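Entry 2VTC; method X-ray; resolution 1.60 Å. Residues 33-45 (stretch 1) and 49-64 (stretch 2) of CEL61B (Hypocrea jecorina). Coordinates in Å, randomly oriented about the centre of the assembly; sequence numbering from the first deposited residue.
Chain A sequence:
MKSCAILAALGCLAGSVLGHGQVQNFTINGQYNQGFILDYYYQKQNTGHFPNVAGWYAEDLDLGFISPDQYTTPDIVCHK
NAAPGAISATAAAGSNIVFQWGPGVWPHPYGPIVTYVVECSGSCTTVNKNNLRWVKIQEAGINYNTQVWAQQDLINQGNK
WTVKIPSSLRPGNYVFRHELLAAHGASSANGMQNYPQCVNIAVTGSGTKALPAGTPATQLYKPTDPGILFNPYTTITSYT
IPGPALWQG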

# COMPACT_ATOMS: atom_id res chain seq x y z
N ASN A 33 11.83 10.81 -3.94
CA ASN A 33 10.52 11.34 -4.27
C ASN A 33 9.78 11.66 -2.98
O ASN A 33 9.72 10.83 -2.07
CB ASN A 33 9.70 10.32 -5.08
CG ASN A 33 10.17 10.18 -6.52
OD1 ASN A 33 9.59 10.79 -7.42
ND2 ASN A 33 11.23 9.39 -6.74
N GLN A 34 9.21 12.87 -2.90
CA GLN A 34 8.46 13.29 -1.73
C GLN A 34 7.08 12.62 -1.66
O GLN A 34 6.35 12.59 -2.66
CB GLN A 34 8.32 14.82 -1.70
CG GLN A 34 7.69 15.40 -0.44
CD GLN A 34 8.45 15.01 0.81
OE1 GLN A 34 7.87 14.45 1.76
NE2 GLN A 34 9.75 15.26 0.81
N GLY A 35 6.74 12.06 -0.50
CA GLY A 35 5.41 11.49 -0.26
C GLY A 35 4.51 12.44 0.50
O GLY A 35 4.93 13.57 0.83
N PHE A 36 3.28 12.02 0.77
CA PHE A 36 2.38 12.84 1.57
C PHE A 36 2.74 12.68 3.04
O PHE A 36 2.85 11.54 3.54
CB PHE A 36 0.91 12.47 1.34
CG PHE A 36 -0.05 13.35 2.09
CD1 PHE A 36 -0.44 14.60 1.57
CD2 PHE A 36 -0.55 12.97 3.33
CE1 PHE A 36 -1.34 15.41 2.26
CE2 PHE A 36 -1.45 13.78 4.04
CZ PHE A 36 -1.83 15.03 3.49
N ILE A 37 2.91 13.80 3.73
CA ILE A 37 3.16 13.78 5.17
C ILE A 37 2.05 14.48 5.95
O ILE A 37 1.35 15.36 5.43
CB ILE A 37 4.54 14.39 5.52
CG1 ILE A 37 4.60 15.88 5.12
CG2 ILE A 37 5.65 13.58 4.86
CD1 ILE A 37 5.94 16.57 5.41
N LEU A 38 1.88 14.10 7.20
CA LEU A 38 0.81 14.65 8.03
C LEU A 38 0.83 16.20 8.16
O LEU A 38 -0.23 16.81 8.29
CB LEU A 38 0.84 14.00 9.41
CG LEU A 38 -0.38 14.20 10.31
CD1 LEU A 38 -1.68 13.74 9.64
CD2 LEU A 38 -0.14 13.46 11.64
N ASP A 39 2.02 16.80 8.13
CA ASP A 39 2.16 18.27 8.17
C ASP A 39 1.37 18.99 7.08
O ASP A 39 0.81 20.07 7.32
CB ASP A 39 3.64 18.69 8.10
CG ASP A 39 4.37 18.49 9.43
OD1 ASP A 39 3.69 18.20 10.44
OD2 ASP A 39 5.61 18.61 9.45
N TYR A 40 1.30 18.38 5.90
CA TYR A 40 0.54 18.92 4.77
C TYR A 40 -0.97 18.97 5.03
O TYR A 40 -1.66 19.86 4.52
CB TYR A 40 0.79 18.10 3.51
CG TYR A 40 2.23 18.02 3.03
CD1 TYR A 40 3.22 18.92 3.48
CD2 TYR A 40 2.59 17.08 2.06
CE1 TYR A 40 4.53 18.82 3.01
CE2 TYR A 40 3.88 16.98 1.60
CZ TYR A 40 4.85 17.86 2.06
OH TYR A 40 6.14 17.74 1.58
N TYR A 41 -1.50 18.01 5.80
CA TYR A 41 -2.91 18.05 6.16
C TYR A 41 -3.20 19.32 6.95
O TYR A 41 -4.23 19.97 6.74
CB TYR A 41 -3.35 16.82 6.96
CG TYR A 41 -4.70 17.01 7.61
CD1 TYR A 41 -5.87 16.70 6.91
CD2 TYR A 41 -4.83 17.55 8.90
CE1 TYR A 41 -7.11 16.89 7.47
CE2 TYR A 41 -6.08 17.75 9.48
CZ TYR A 41 -7.21 17.43 8.76
OH TYR A 41 -8.47 17.60 9.30
N TYR A 42 -2.28 19.67 7.84
CA TYR A 42 -2.46 20.84 8.71
C TYR A 42 -2.20 22.14 7.94
O TYR A 42 -2.92 23.13 8.16
CB TYR A 42 -1.64 20.70 10.01
CG TYR A 42 -2.25 19.66 10.94
CD1 TYR A 42 -3.44 19.92 11.62
CD2 TYR A 42 -1.65 18.41 11.11
CE1 TYR A 42 -4.03 18.96 12.45
CE2 TYR A 42 -2.22 17.44 11.96
CZ TYR A 42 -3.41 17.72 12.62
OH TYR A 42 -4.00 16.79 13.46
N GLN A 43 -1.22 22.13 7.03
CA GLN A 43 -1.05 23.21 6.06
C GLN A 43 -2.37 23.52 5.37
O GLN A 43 -2.79 24.68 5.31
CB GLN A 43 -0.01 22.85 5.00
CG GLN A 43 1.45 23.17 5.33
CD GLN A 43 2.28 23.39 4.07
OE1 GLN A 43 1.94 24.22 3.21
NE2 GLN A 43 3.39 22.67 3.96
N LYS A 44 -3.03 22.48 4.86
CA LYS A 44 -4.29 22.66 4.14
C LYS A 44 -5.39 23.23 5.03
O LYS A 44 -6.16 24.10 4.59
CB LYS A 44 -4.73 21.35 3.47
CG LYS A 44 -5.95 21.54 2.57
CD LYS A 44 -6.38 20.27 1.88
CE LYS A 44 -7.41 20.55 0.79
NZ LYS A 44 -8.76 20.77 1.36
N GLN A 45 -5.47 22.78 6.28
CA GLN A 45 -6.46 23.32 7.22
C GLN A 45 -6.23 24.81 7.45
O GLN A 45 -7.18 25.57 7.54
CB GLN A 45 -6.42 22.58 8.57
CG GLN A 45 -6.92 21.16 8.51
CD GLN A 45 -8.29 21.03 7.86
OE1 GLN A 45 -8.42 20.52 6.74
NE2 GLN A 45 -9.32 21.52 8.55
N HIS A 49 -4.11 25.27 1.03
CA HIS A 49 -3.20 24.66 0.05
C HIS A 49 -2.04 23.91 0.74
O HIS A 49 -1.78 24.12 1.93
CB HIS A 49 -2.65 25.73 -0.92
CG HIS A 49 -3.68 26.71 -1.39
ND1 HIS A 49 -4.09 27.78 -0.62
CD2 HIS A 49 -4.40 26.77 -2.54
CE1 HIS A 49 -5.01 28.46 -1.27
NE2 HIS A 49 -5.22 27.88 -2.44
N PHE A 50 -1.35 23.04 -0.01
CA PHE A 50 -0.15 22.33 0.48
C PHE A 50 0.69 21.89 -0.73
O PHE A 50 0.18 21.94 -1.85
CB PHE A 50 -0.54 21.13 1.37
CG PHE A 50 -1.25 20.03 0.64
CD1 PHE A 50 -0.54 18.92 0.15
CD2 PHE A 50 -2.63 20.08 0.46
CE1 PHE A 50 -1.20 17.89 -0.52
CE2 PHE A 50 -3.30 19.05 -0.22
CZ PHE A 50 -2.58 17.96 -0.71
N PRO A 51 1.97 21.49 -0.51
CA PRO A 51 2.86 21.11 -1.61
C PRO A 51 2.31 20.02 -2.51
O PRO A 51 1.63 19.10 -2.03
CB PRO A 51 4.12 20.61 -0.88
CG PRO A 51 4.13 21.39 0.37
CD PRO A 51 2.68 21.40 0.78
N ASN A 52 2.58 20.14 -3.80
CA ASN A 52 2.10 19.15 -4.78
C ASN A 52 3.01 17.94 -4.80
O ASN A 52 4.18 18.06 -5.15
CB ASN A 52 1.97 19.79 -6.18
CG ASN A 52 0.98 20.93 -6.20
OD1 ASN A 52 -0.12 20.84 -5.62
ND2 ASN A 52 1.37 22.04 -6.84
N VAL A 53 2.47 16.78 -4.40
CA VAL A 53 3.27 15.56 -4.29
C VAL A 53 2.59 14.35 -4.93
O VAL A 53 1.39 14.40 -5.22
CB VAL A 53 3.63 15.23 -2.81
CG1 VAL A 53 4.53 16.33 -2.22
CG2 VAL A 53 2.37 14.99 -1.96
N ALA A 54 3.37 13.29 -5.17
CA ALA A 54 2.87 12.04 -5.75
C ALA A 54 2.09 11.15 -4.76
O ALA A 54 1.29 10.31 -5.17
CB ALA A 54 4.02 11.25 -6.33
N GLY A 55 2.36 11.32 -3.46
CA GLY A 55 1.63 10.55 -2.45
C GLY A 55 0.22 11.10 -2.28
O GLY A 55 0.02 12.32 -2.35
N TRP A 56 -0.75 10.22 -2.06
CA TRP A 56 -2.14 10.64 -1.90
C TRP A 56 -2.38 11.41 -0.60
O TRP A 56 -1.83 11.06 0.46
CB TRP A 56 -3.09 9.45 -2.02
CG TRP A 56 -3.30 8.96 -3.44
CD1 TRP A 56 -2.35 8.82 -4.40
CD2 TRP A 56 -4.55 8.53 -4.02
NE1 TRP A 56 -2.93 8.33 -5.58
CE2 TRP A 56 -4.27 8.16 -5.37
CE3 TRP A 56 -5.87 8.45 -3.55
CZ2 TRP A 56 -5.27 7.71 -6.24
CZ3 TRP A 56 -6.88 8.00 -4.43
CH2 TRP A 56 -6.56 7.62 -5.77
N TYR A 57 -3.20 12.44 -0.67
CA TYR A 57 -3.75 13.06 0.53
C TYR A 57 -4.65 12.07 1.30
O TYR A 57 -5.44 11.31 0.70
CB TYR A 57 -4.53 14.31 0.09
CG TYR A 57 -5.34 15.02 1.15
CD1 TYR A 57 -4.81 16.13 1.83
CD2 TYR A 57 -6.66 14.63 1.44
CE1 TYR A 57 -5.56 16.80 2.78
CE2 TYR A 57 -7.42 15.31 2.38
CZ TYR A 57 -6.86 16.39 3.06
OH TYR A 57 -7.59 17.04 4.00
N ALA A 58 -4.53 12.06 2.62
CA ALA A 58 -5.39 11.24 3.47
C ALA A 58 -5.60 11.89 4.84
O ALA A 58 -4.79 12.71 5.25
CB ALA A 58 -4.82 9.80 3.61
N GLU A 59 -6.68 11.54 5.53
CA GLU A 59 -7.06 12.30 6.72
C GLU A 59 -7.08 11.50 8.01
O GLU A 59 -7.85 11.83 8.92
CB GLU A 59 -8.45 12.95 6.51
CG GLU A 59 -8.50 13.94 5.34
CD GLU A 59 -9.77 14.76 5.29
OE1 GLU A 59 -10.82 14.33 5.80
OE2 GLU A 59 -9.72 15.84 4.68
N ASP A 60 -6.28 10.43 8.09
CA ASP A 60 -6.11 9.74 9.39
C ASP A 60 -4.98 10.42 10.19
O ASP A 60 -3.79 10.23 9.93
CB ASP A 60 -5.87 8.23 9.21
CG ASP A 60 -5.98 7.47 10.52
OD1 ASP A 60 -5.38 7.95 11.51
OD2 ASP A 60 -6.69 6.43 10.54
N LEU A 61 -5.39 11.22 11.17
CA LEU A 61 -4.48 12.19 11.81
C LEU A 61 -3.46 11.58 12.80
O LEU A 61 -2.55 12.26 13.31
CB LEU A 61 -5.30 13.34 12.43
CG LEU A 61 -6.38 14.00 11.54
CD1 LEU A 61 -6.86 15.32 12.15
CD2 LEU A 61 -5.84 14.27 10.16
N ASP A 62 -3.56 10.28 12.99
CA ASP A 62 -2.71 9.52 13.91
C ASP A 62 -1.80 8.57 13.15
O ASP A 62 -0.95 7.86 13.73
CB ASP A 62 -3.60 8.67 14.80
CG ASP A 62 -4.69 9.48 15.46
OD1 ASP A 62 -4.35 10.49 16.13
OD2 ASP A 62 -5.87 9.08 15.34
N LEU A 63 -2.01 8.51 11.84
CA LEU A 63 -1.34 7.54 10.99
C LEU A 63 -1.82 6.12 11.34
O LEU A 63 -1.04 5.16 11.29
CB LEU A 63 0.19 7.71 11.06
CG LEU A 63 0.75 9.13 10.91
CD1 LEU A 63 2.27 9.11 10.88
CD2 LEU A 63 0.23 9.82 9.62
N GLY A 64 -3.11 6.03 11.64
CA GLY A 64 -3.83 4.79 11.99
C GLY A 64 -4.22 3.92 10.81
O GLY A 64 -3.55 3.95 9.78
O HOH W 1 6.21 13.81 -5.03
O HOH W 2 -1.99 14.78 14.12
O HOH W 3 0.07 26.63 1.95
O HOH W 4 -10.74 18.45 5.82

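Two segments of a chain can pack closely without a single direct hydrogen bond between them, here largely through aromatic and aliphatic packing, with waters bridging polar groups. Residues 33-45 and 49-64 of CEL61B illustrate the principle: they bury 1047 Å² between them, and every hydrogen-bonded link across the contact runs through a water.

The first such link lies at Gln34. Its O is 4.0 Å from Ala54 N, too far for a direct bond, and water 1 fills the gap, donating to Gln34 O at 2.7 Å and accepting from Ala54 N at 2.9 Å. At Gly35 the backbones come close, with 4.5 Å between Gly35 CA and Gly55 CA. The absence of a side chain at Gly55 matters here, since an ideal CB would lie only 2.5 Å from Phe36 N. Gly55 N is buried by the contact and has no partner in the model.

Phe36 gives up more area to the contact than any other residue, 113 Å². Its CB lies 3.2 Å from Trp56 O, and Tyr57 CA sits over one face of its ring, 3.8 Å from the centroid and 12° off the normal, a CH-pi contact made by backbone rather than side chain. The ring's edge is turned to the face of Phe50 in an offset edge-to-face pair, with planes at 86° and Phe36 CE1 3.7 Å from Phe50 CE1. Ile37 points away and takes no part, whereas Leu38 reaches the turn formed by Asp60 to Leu63, its CD2 3.2 Å from Leu61 O and 4.2 Å from Leu63 CD2.

Along the helix, Tyr40 meets Phe50, Pro51 and Val53, while Tyr41 and Tyr42 both reach Leu61. Tyr40 receives Pro51 over one ring face, with Pro51 CD 4.0 Å from the centroid, while its CB packs 3.7 Å from Phe50 CD1. Tyr41 starts out sideways, but its ring end comes nearer, and Leu61 CD2 lies over one face, 3.5 Å from the centroid. Tyr41 CD1 is also 3.4 Å from Tyr57 OH, a hydroxyl already committed to Glu59 OE2 at 2.5 Å. Tyr42 points away at CB, yet its OH comes within 3.5 Å of Leu61 CD1 and joins Leu61 O through water 2.

Gln43 repeats the solvent motif: water 3 donates to both Gln43 OE1, at 3.3 Å, and His49 O, at 3.1 Å. Lys44 contributes its aliphatic length instead, with CB 3.9 Å from Phe50 CD2 and CD 3.7 Å from Tyr57 CE1. Finally, water 4 donates to Gln45 OE1 and Glu59 OE2.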